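Local structure of short-chain type dehydrogenase/reductase (Mycobacterium ulcerans, 3SVT) at residues Asp11-Val16 with Thr86-Arg91; His93-Cys98 with Arg136-Gly141; Met39-Asn44 with Ala79-Ala84. The protein probably catalyses an NAD-dependent oxidation or reduction and is a short-chain dehydrogenase/reductase. One frame throughout, in Å; residues are numbered along the deposited sequence.

Contact 1: residues Asp11-Val16 with Thr86-Arg91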
# COMPACT_ATOMS: atom_id res chain seq x y z
N ASP B 11 32.21 -13.49 14.05
CA ASP B 11 31.93 -13.66 15.48
C ASP B 11 30.50 -13.29 15.86
O ASP B 11 30.21 -12.96 17.01
CB ASP B 11 32.92 -12.87 16.36
CG ASP B 11 34.33 -13.36 16.25
OD1 ASP B 11 34.55 -14.52 15.83
OD2 ASP B 11 35.24 -12.58 16.61
N ARG B 12 29.59 -13.34 14.90
CA ARG B 12 28.17 -13.17 15.18
C ARG B 12 27.49 -14.49 14.93
O ARG B 12 27.95 -15.27 14.09
CB ARG B 12 27.55 -12.07 14.29
CG ARG B 12 28.16 -10.69 14.57
CD ARG B 12 27.44 -9.58 13.78
NE ARG B 12 28.12 -8.29 13.94
CZ ARG B 12 27.57 -7.10 13.69
NH1 ARG B 12 26.31 -6.99 13.26
NH2 ARG B 12 28.30 -6.00 13.88
N THR B 13 26.39 -14.73 15.65
CA THR B 13 25.65 -15.99 15.59
C THR B 13 24.25 -15.76 15.06
O THR B 13 23.57 -14.83 15.48
CB THR B 13 25.57 -16.65 16.97
OG1 THR B 13 26.90 -16.74 17.52
CG2 THR B 13 24.97 -18.08 16.86
N TYR B 14 23.83 -16.63 14.14
CA TYR B 14 22.52 -16.52 13.50
C TYR B 14 21.78 -17.85 13.49
O TYR B 14 22.39 -18.90 13.38
CB TYR B 14 22.65 -16.01 12.06
CG TYR B 14 23.33 -14.69 12.01
CD1 TYR B 14 22.61 -13.51 12.13
CD2 TYR B 14 24.73 -14.60 11.88
CE1 TYR B 14 23.26 -12.26 12.11
CE2 TYR B 14 25.37 -13.38 11.87
CZ TYR B 14 24.63 -12.21 11.98
OH TYR B 14 25.31 -10.99 11.97
N LEU B 15 20.45 -17.77 13.59
CA LEU B 15 19.57 -18.91 13.38
C LEU B 15 18.93 -18.80 11.98
O LEU B 15 18.40 -17.75 11.60
CB LEU B 15 18.47 -18.94 14.44
CG LEU B 15 17.46 -20.08 14.30
CD1 LEU B 15 18.14 -21.40 14.72
CD2 LEU B 15 16.22 -19.77 15.13
N VAL B 16 18.97 -19.89 11.22
CA VAL B 16 18.30 -19.94 9.91
C VAL B 16 17.34 -21.13 9.81
O VAL B 16 17.76 -22.30 9.92
CB VAL B 16 19.31 -19.98 8.76
CG1 VAL B 16 18.57 -19.99 7.40
CG2 VAL B 16 20.27 -18.73 8.85
N THR B 86 21.48 -19.66 21.12
CA THR B 86 21.86 -18.57 21.99
C THR B 86 22.93 -18.98 23.01
O THR B 86 23.86 -18.22 23.31
CB THR B 86 20.62 -18.08 22.74
OG1 THR B 86 19.59 -17.76 21.78
CG2 THR B 86 20.95 -16.86 23.59
N ALA B 87 22.79 -20.19 23.54
CA ALA B 87 23.74 -20.76 24.48
C ALA B 87 25.09 -21.04 23.82
O ALA B 87 26.11 -21.13 24.51
CB ALA B 87 23.17 -22.03 25.10
N TRP B 88 25.10 -21.16 22.49
CA TRP B 88 26.31 -21.51 21.75
C TRP B 88 27.47 -20.59 22.12
O TRP B 88 28.51 -21.05 22.57
CB TRP B 88 26.03 -21.45 20.26
CG TRP B 88 27.09 -22.02 19.33
CD1 TRP B 88 28.31 -22.55 19.66
CD2 TRP B 88 27.00 -22.10 17.90
NE1 TRP B 88 28.98 -22.96 18.52
CE2 TRP B 88 28.19 -22.69 17.43
CE3 TRP B 88 26.03 -21.74 16.97
CZ2 TRP B 88 28.43 -22.92 16.07
CZ3 TRP B 88 26.27 -21.98 15.61
CH2 TRP B 88 27.45 -22.56 15.18
N HIS B 89 27.29 -19.28 21.90
CA HIS B 89 28.29 -18.26 22.28
C HIS B 89 27.76 -17.22 23.26
O HIS B 89 28.52 -16.34 23.68
CB HIS B 89 28.81 -17.52 21.04
CG HIS B 89 29.45 -18.42 20.04
ND1 HIS B 89 28.89 -18.67 18.80
CD2 HIS B 89 30.60 -19.15 20.09
CE1 HIS B 89 29.67 -19.51 18.14
NE2 HIS B 89 30.71 -19.82 18.90
N GLY B 90 26.49 -17.32 23.63
CA GLY B 90 25.90 -16.40 24.62
C GLY B 90 24.97 -15.34 24.07
O GLY B 90 24.22 -14.72 24.84
N ARG B 91 25.00 -15.12 22.76
CA ARG B 91 24.18 -14.09 22.14
C ARG B 91 23.67 -14.53 20.79
O ARG B 91 24.37 -15.21 20.07
CB ARG B 91 24.98 -12.80 21.99
CG ARG B 91 24.09 -11.56 21.92
CD ARG B 91 24.89 -10.26 21.84
NE ARG B 91 24.16 -9.20 21.13
CZ ARG B 91 24.61 -7.97 20.92
NH1 ARG B 91 25.80 -7.59 21.40
NH2 ARG B 91 23.86 -7.09 20.26
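Thr13, at the start of the first strand of the Rossmann fold, meets Trp88, His89 and Arg91 at and just past the C-terminal end of helix 75-89, where the chain turns back to form the next strand. Strand 13-17 runs in the middle of the parallel sheet, between strands 37-42 and 94-97, and its first residue supplies nearly all of its side of the contact.

The threonine splits its branches between two rings. With chi1 at -52°, OG1 stands beside the backbone N and reaches His89, while CG2, on the far side from that nitrogen, goes to Trp88. Thr13 OG1 and His89 ND1 form a hydrogen bond of 3.1 Å in which either may be the donor; the hydroxyl approaches the imidazole at its edge, close to the ring plane. Thr13 CG2 comes obliquely to the six-membered ring of Trp88, 3.8 Å from CE3. The two aromatic rings lie over one another, about 20° from parallel and displaced, with His89 CE1 3.4 Å above the indole plane toward its rim. His89 is thus held on an edge by the hydroxyl and on a face by the indole, which would restrict its rotation. Trp88 also makes a cation-pi contact with Arg66, on edge strand 64-69.

Gly90 is where the backbone leaves helical angles: its phi is positive, a conformation that glycine takes easily. A weak bond from Gly90 N to Thr86 O, 2.8 Å long, still ties it to the last turn. The backbone of Thr13 also bonds to His93, the residue just before strand 94-97. Beyond the turn, the carbonyl of Arg91 points back at the threonine, its O 3.6 Å from Thr13 CB.

Contact 2: residues His93-Cys98 with Arg136-Gly141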
# COMPACT_ATOMS: atom_id res chain seq x y z
N HIS B 93 22.50 -12.94 17.32
CA HIS B 93 22.58 -11.68 16.58
C HIS B 93 21.45 -11.53 15.58
O HIS B 93 21.10 -10.42 15.19
CB HIS B 93 23.94 -11.57 15.89
CG HIS B 93 25.06 -11.38 16.85
ND1 HIS B 93 25.72 -12.43 17.45
CD2 HIS B 93 25.58 -10.24 17.39
CE1 HIS B 93 26.64 -11.95 18.28
NE2 HIS B 93 26.57 -10.63 18.26
N GLY B 94 20.89 -12.62 15.12
CA GLY B 94 19.82 -12.48 14.14
C GLY B 94 19.21 -13.77 13.71
O GLY B 94 19.68 -14.85 14.07
N VAL B 95 18.17 -13.64 12.89
CA VAL B 95 17.41 -14.77 12.42
C VAL B 95 17.01 -14.48 11.01
O VAL B 95 16.64 -13.35 10.69
CB VAL B 95 16.09 -14.97 13.25
CG1 VAL B 95 15.23 -16.08 12.67
CG2 VAL B 95 16.40 -15.27 14.69
N VAL B 96 17.05 -15.50 10.17
CA VAL B 96 16.42 -15.49 8.87
C VAL B 96 15.46 -16.67 8.80
O VAL B 96 15.88 -17.85 8.88
CB VAL B 96 17.43 -15.56 7.73
CG1 VAL B 96 16.70 -15.30 6.38
CG2 VAL B 96 18.57 -14.54 7.93
N HIS B 97 14.18 -16.35 8.68
CA HIS B 97 13.12 -17.34 8.77
C HIS B 97 12.62 -17.68 7.36
O HIS B 97 11.86 -16.94 6.75
CB HIS B 97 12.01 -16.87 9.74
CG HIS B 97 10.80 -17.77 9.77
ND1 HIS B 97 10.86 -19.08 10.19
CD2 HIS B 97 9.52 -17.54 9.40
CE1 HIS B 97 9.65 -19.62 10.08
NE2 HIS B 97 8.82 -18.71 9.63
N CYS B 98 13.11 -18.81 6.85
CA CYS B 98 12.75 -19.29 5.52
C CYS B 98 11.82 -20.50 5.52
O CYS B 98 11.32 -20.89 4.44
CB CYS B 98 14.00 -19.68 4.73
SG CYS B 98 15.35 -18.55 4.93
N ARG B 136 12.91 -12.78 22.30
CA ARG B 136 13.26 -12.72 23.73
C ARG B 136 14.78 -12.59 23.91
O ARG B 136 15.25 -11.75 24.67
CB ARG B 136 12.77 -13.95 24.48
CG ARG B 136 11.26 -14.04 24.65
CD ARG B 136 10.88 -15.40 25.30
NE ARG B 136 9.46 -15.49 25.60
CZ ARG B 136 8.86 -16.48 26.26
NH1 ARG B 136 9.54 -17.52 26.72
NH2 ARG B 136 7.56 -16.43 26.46
N GLU B 137 15.55 -13.43 23.21
CA GLU B 137 17.00 -13.43 23.39
C GLU B 137 17.65 -12.22 22.76
O GLU B 137 18.58 -11.65 23.34
CB GLU B 137 17.65 -14.69 22.83
CG GLU B 137 17.11 -16.00 23.41
CD GLU B 137 17.26 -16.08 24.91
OE1 GLU B 137 18.17 -15.44 25.47
OE2 GLU B 137 16.44 -16.79 25.53
N MET B 138 17.18 -11.82 21.59
CA MET B 138 17.75 -10.65 20.93
C MET B 138 17.52 -9.38 21.75
O MET B 138 18.40 -8.53 21.83
CB MET B 138 17.24 -10.48 19.48
CG MET B 138 18.04 -11.29 18.47
SD MET B 138 17.39 -11.29 16.77
CE MET B 138 15.72 -11.82 17.09
N VAL B 139 16.35 -9.27 22.39
CA VAL B 139 16.12 -8.16 23.31
C VAL B 139 17.10 -8.21 24.49
O VAL B 139 17.77 -7.23 24.80
CB VAL B 139 14.65 -8.12 23.82
CG1 VAL B 139 14.50 -7.10 24.93
CG2 VAL B 139 13.67 -7.81 22.66
N ARG B 140 17.19 -9.36 25.15
CA ARG B 140 18.16 -9.53 26.25
C ARG B 140 19.61 -9.26 25.82
O ARG B 140 20.41 -8.76 26.61
CB ARG B 140 18.10 -10.94 26.84
CG ARG B 140 16.72 -11.36 27.31
CD ARG B 140 16.75 -12.15 28.60
NE ARG B 140 15.55 -12.99 28.70
CZ ARG B 140 15.51 -14.30 28.43
NH1 ARG B 140 14.35 -14.95 28.54
NH2 ARG B 140 16.59 -14.98 28.06
N GLY B 141 19.95 -9.60 24.58
CA GLY B 141 21.30 -9.37 24.07
C GLY B 141 21.63 -7.94 23.69
O GLY B 141 22.76 -7.66 23.33
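Met138 reaches from the last turns of helix 113-140 to the backbone of His93 and Gly94 and to the side chain of Val95, and this one thioether makes the whole contact. Its sulfur packs on main chain: Met138 SD is 3.8 Å from Gly94 CA and 4.1 Å from His93 O, resting directly against the alpha carbon of the glycine. The side-chain part is a single pair. In Met138 chi2 is extended, and the bend at chi3 (-54°) carries the methyl along the strand toward Val95, with CE 4.3 Å from Val95 CG2, a loose van der Waals contact.

No hydrogen bond crosses between the segments, and the polar groups find partners of their own. His93 ND1 bonds to the backbone N of Thr13. One turn of helix is spanned by a salt bridge, Arg140 NH2 to Glu137 OE1 at 3.1 Å; the bond from the same nitrogen to OE2 is weak. The aliphatic part of Glu137 leans on Val82 and Thr86 of helix 75-89. Arg136, farther round the helix, donates through NE to Thr109 O of a second subunit.

Strand 94-97, helix 113-140 and strand 144-149 make a beta-alpha-beta crossover of the Rossmann fold, and the contact joins the start of its first strand to the end of its helix. Strand 94-97 runs between strands 13-17 and 144-149, Val95 also packs on Val130 and Ala134 of the same helix, and helix 75-89 lies alongside.

Contact 3: residues Met39-Asn44 with Ala79-Ala84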
# COMPACT_ATOMS: atom_id res chain seq x y z
N MET B 39 23.23 -21.72 13.07
CA MET B 39 22.45 -22.93 13.28
C MET B 39 21.32 -22.94 12.26
O MET B 39 20.51 -21.99 12.19
CB MET B 39 21.87 -22.98 14.69
CG MET B 39 21.27 -24.35 15.03
SD MET B 39 20.48 -24.43 16.65
CE MET B 39 21.92 -24.64 17.69
N ILE B 40 21.28 -23.99 11.46
CA ILE B 40 20.17 -24.27 10.56
C ILE B 40 19.19 -25.26 11.20
O ILE B 40 19.60 -26.28 11.74
CB ILE B 40 20.60 -24.82 9.19
CG1 ILE B 40 21.52 -26.06 9.33
CG2 ILE B 40 21.29 -23.72 8.37
CD1 ILE B 40 21.87 -26.73 7.99
N VAL B 41 17.91 -24.94 11.16
CA VAL B 41 16.91 -25.85 11.67
C VAL B 41 15.92 -26.15 10.54
O VAL B 41 15.78 -25.35 9.59
CB VAL B 41 16.20 -25.27 12.90
CG1 VAL B 41 17.20 -24.97 14.01
CG2 VAL B 41 15.40 -24.02 12.54
N GLY B 42 15.27 -27.30 10.65
CA GLY B 42 14.30 -27.77 9.67
C GLY B 42 13.77 -29.15 10.01
O GLY B 42 14.21 -29.78 10.99
N ARG B 43 12.84 -29.64 9.21
CA ARG B 43 12.14 -30.88 9.53
C ARG B 43 12.99 -32.14 9.32
O ARG B 43 12.84 -33.10 10.07
CB ARG B 43 10.81 -30.97 8.75
N ASN B 44 13.89 -32.13 8.34
CA ASN B 44 14.53 -33.37 7.83
C ASN B 44 16.01 -33.47 8.25
O ASN B 44 16.88 -32.80 7.68
CB ASN B 44 14.42 -33.40 6.30
CG ASN B 44 14.73 -34.78 5.71
OD1 ASN B 44 15.39 -35.61 6.32
ND2 ASN B 44 14.26 -35.00 4.48
N ALA B 79 11.41 -23.35 20.66
CA ALA B 79 12.00 -22.73 21.85
C ALA B 79 13.34 -23.37 22.21
O ALA B 79 14.29 -22.69 22.64
CB ALA B 79 11.01 -22.82 23.03
N ARG B 80 13.43 -24.68 22.04
CA ARG B 80 14.66 -25.41 22.39
C ARG B 80 15.81 -25.05 21.46
O ARG B 80 16.93 -24.87 21.89
CB ARG B 80 14.45 -26.91 22.30
CG ARG B 80 13.77 -27.51 23.49
CD ARG B 80 14.03 -28.99 23.51
NE ARG B 80 12.87 -29.78 23.93
CZ ARG B 80 12.32 -29.74 25.15
NH1 ARG B 80 12.78 -28.92 26.10
NH2 ARG B 80 11.28 -30.53 25.42
N ALA B 81 15.48 -24.96 20.18
CA ALA B 81 16.42 -24.58 19.15
C ALA B 81 16.93 -23.18 19.38
O ALA B 81 18.10 -22.90 19.18
CB ALA B 81 15.74 -24.69 17.78
N VAL B 82 16.05 -22.27 19.79
CA VAL B 82 16.47 -20.91 20.08
C VAL B 82 17.39 -20.87 21.32
O VAL B 82 18.34 -20.12 21.34
CB VAL B 82 15.28 -19.98 20.26
CG1 VAL B 82 15.73 -18.64 20.77
CG2 VAL B 82 14.49 -19.83 18.90
N ASP B 83 17.09 -21.64 22.35
CA ASP B 83 17.98 -21.78 23.53
C ASP B 83 19.37 -22.23 23.11
O ASP B 83 20.37 -21.68 23.53
CB ASP B 83 17.45 -22.82 24.53
CG ASP B 83 16.12 -22.44 25.15
OD1 ASP B 83 15.77 -21.25 25.17
OD2 ASP B 83 15.42 -23.35 25.64
N ALA B 84 19.40 -23.26 22.29
CA ALA B 84 20.66 -23.86 21.86
C ALA B 84 21.51 -22.89 21.06
O ALA B 84 22.68 -22.77 21.30
CB ALA B 84 20.38 -25.09 21.03
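This is a buried strand-to-helix contact, mostly apolar and with no hydrogen bond across it, in which Met39 and Val41 of strand 37-42 pack against Ala81 and Ala84 of helix 75-89. The short segment axes come within 10.0 Å and run almost exactly antiparallel, at 171°. Alternation along the strand puts Met39 and Val41 on the same face of the sheet, while on the helix Ala81 and Ala84 are three residues apart and present neighbouring methyl groups to them.

Met39 makes the longer reach. Its chain is extended through chi1 and chi2 (-169° and -176°) and bends only at the thioether; that carries the sulfur to the helix backbone and turns the methyl along the helix. Met39 SD lies 3.8 Å from Ala81 O, and Met39 CE lies 3.7 Å from Ala84 CB, the closest apolar pair here. Val41 needs only one branch: its CG1, placed beside the backbone N, meets Ala81 CB at 4.1 Å. The small alanines allow the helix backbone itself to come near the sulfur.

In the Rossmann fold, helix 75-89 belongs to the crossover from edge strand 64-69 to strand 94-97, and on its way it passes over strands 37-42 and 13-17, which lie between them in the sheet. Leu15 of strand 13-17 therefore shares this layer, touching both Met39 and Val41. Ile40 faces the other way, onto Leu48, Ala51 and Val52 of helix 45-57, so the strand is sandwiched between helices on its two faces. Val41 also bonds through its backbone to Gly19, in the glycine-rich turn that follows the first strand. Beyond the strand, Asn44 is the N-cap of helix 45-57, its OD1 making a weak bond to Asp46 N.

In the fold
Contacts 1 and 3 both fasten helix 75-89 to the sheet, contact 3 along its middle on strand 37-42, contact 1 at its C-terminal end on the neighbouring strand 13-17. Contact 2 uses another helix, on strand 94-97, the other neighbour of 13-17. Contacts 2 and 3 are buried, lack hydrogen bonds across the segments, and each depends on a methionine. Contact 1, farther from the chain's centre and partly exposed, adds a hydroxyl-imidazole bond and two aromatic rings. Probable backbone hydrogen bonds join contact 1 to both others: Thr13 O to His93 N at 2.8 Å, and Val16 N to Met39 O at 2.8 Å. The helices of contacts 2 and 3 also touch.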